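Local coordinates for 3-hydroxyisobutyrate dehydrogenase (Salmonella typhimurium, PDB 3G0O), which probably oxidises L-threonate to 2-dehydro-L-erythronate, with NAD(+) preferred over NADP(+) as the hydride acceptor, at residues 152-155 against 156-159. Residues are numbered along the deposited sequence; the frame is centred on the assembly and turned at random.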
# COMPACT_ATOMS: atom_id res chain seq x y z
N THR A 152 8.91 16.48 -26.91
CA THR A 152 10.12 17.26 -27.16
C THR A 152 10.01 18.68 -26.62
O THR A 152 10.92 19.16 -25.95
CB THR A 152 10.45 17.31 -28.67
OG1 THR A 152 10.69 15.98 -29.15
CG2 THR A 152 11.68 18.17 -28.92
N ARG A 153 8.90 19.34 -26.92
CA ARG A 153 8.70 20.72 -26.47
C ARG A 153 8.68 20.82 -24.95
O ARG A 153 9.21 21.78 -24.38
CB ARG A 153 7.38 21.26 -27.02
CG ARG A 153 7.27 22.76 -26.95
CD ARG A 153 8.12 23.41 -28.03
NE ARG A 153 7.80 24.82 -28.18
CZ ARG A 153 8.44 25.80 -27.57
NH1 ARG A 153 9.46 25.55 -26.76
NH2 ARG A 153 8.03 27.04 -27.74
N LEU A 154 8.08 19.83 -24.30
CA LEU A 154 7.96 19.84 -22.84
C LEU A 154 9.13 19.26 -22.05
O LEU A 154 9.13 19.31 -20.82
CB LEU A 154 6.67 19.10 -22.44
CG LEU A 154 5.37 19.83 -22.76
CD1 LEU A 154 4.21 18.85 -22.73
CD2 LEU A 154 5.15 20.97 -21.78
N LYS A 155 10.13 18.74 -22.74
CA LYS A 155 11.28 18.15 -22.06
C LYS A 155 11.85 18.99 -20.92
O LYS A 155 12.15 18.47 -19.85
CB LYS A 155 12.39 17.83 -23.06
CG LYS A 155 13.52 16.98 -22.47
CD LYS A 155 14.56 16.68 -23.53
CE LYS A 155 15.59 15.70 -23.00
NZ LYS A 155 16.19 16.17 -21.72
N PRO A 156 12.03 20.31 -21.14
CA PRO A 156 12.57 21.16 -20.08
C PRO A 156 11.68 21.13 -18.84
O PRO A 156 12.17 21.12 -17.71
CB PRO A 156 12.60 22.54 -20.73
CG PRO A 156 12.86 22.23 -22.17
CD PRO A 156 11.92 21.06 -22.41
N VAL A 157 10.37 21.10 -19.07
CA VAL A 157 9.41 21.07 -17.97
C VAL A 157 9.43 19.71 -17.27
O VAL A 157 9.52 19.65 -16.04
CB VAL A 157 7.98 21.36 -18.47
CG1 VAL A 157 6.99 21.23 -17.32
CG2 VAL A 157 7.92 22.75 -19.07
N LEU A 158 9.35 18.64 -18.04
CA LEU A 158 9.36 17.29 -17.48
C LEU A 158 10.65 17.03 -16.70
O LEU A 158 10.61 16.47 -15.60
CB LEU A 158 9.19 16.26 -18.60
CG LEU A 158 7.85 16.33 -19.34
CD1 LEU A 158 7.93 15.52 -20.63
CD2 LEU A 158 6.74 15.80 -18.44
N ASP A 159 11.79 17.45 -17.24
CA ASP A 159 13.07 17.25 -16.57
C ASP A 159 13.07 17.96 -15.21
O ASP A 159 13.66 17.47 -14.24
CB ASP A 159 14.23 17.83 -17.40
CG ASP A 159 14.59 16.97 -18.60
OD1 ASP A 159 14.02 15.88 -18.78
OD2 ASP A 159 15.47 17.41 -19.37
O HOH W 1 16.38 13.77 -19.21
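Lys155 and Asp159, one turn apart on the exposed side of helix 148-161, are joined by an i to i+4 salt bridge. Lys155 NZ meets Asp159 OD2 at 2.8 Å, on the syn lone pair that faces the other carboxylate oxygen. The lysine chain runs extended from CB to CE and bends only at its last torsion (chi4 -54°), which turns the ammonium group toward OD2. A water bridges the pair: it donates to Asp159 OD1 at 3.2 Å and accepts a weak, long bond from Lys155 NZ.

The backbone hydrogen bonding is interrupted at Pro156, whose nitrogen has no hydrogen to give Thr152 O; its CD packs 3.4 Å from Arg153 O. The helix kinks here, and Val157 N makes only a weak bond, bent to 119°, to Leu154 O. That same oxygen takes a nearly straight bond from Leu158 N at 2.9 Å, and Asp159 N bonds to Lys155 O at 2.8 Å, so i to i-4 pairing resumes at Leu158.

The helix is the connection between strands 140-145 and 162-169 in the Rossmann-type NAD-binding domain, and its inner side lies against the sheet. There Leu154 CD2 approaches Val157 CG2 at 4.3 Å, while Leu154 CB lies 4.2 Å from Leu158 CD1. The three buried side chains rest on strands 67-70 and 97-100: Val157 on Ala67 and Val69, Leu158 on Met99, and Leu154 on Ala67, Ala97 and Met99. Just before strand 67-70, Asp66 takes a salt bridge from Arg153 NH2, and Arg153 NE bonds to Gly95 O.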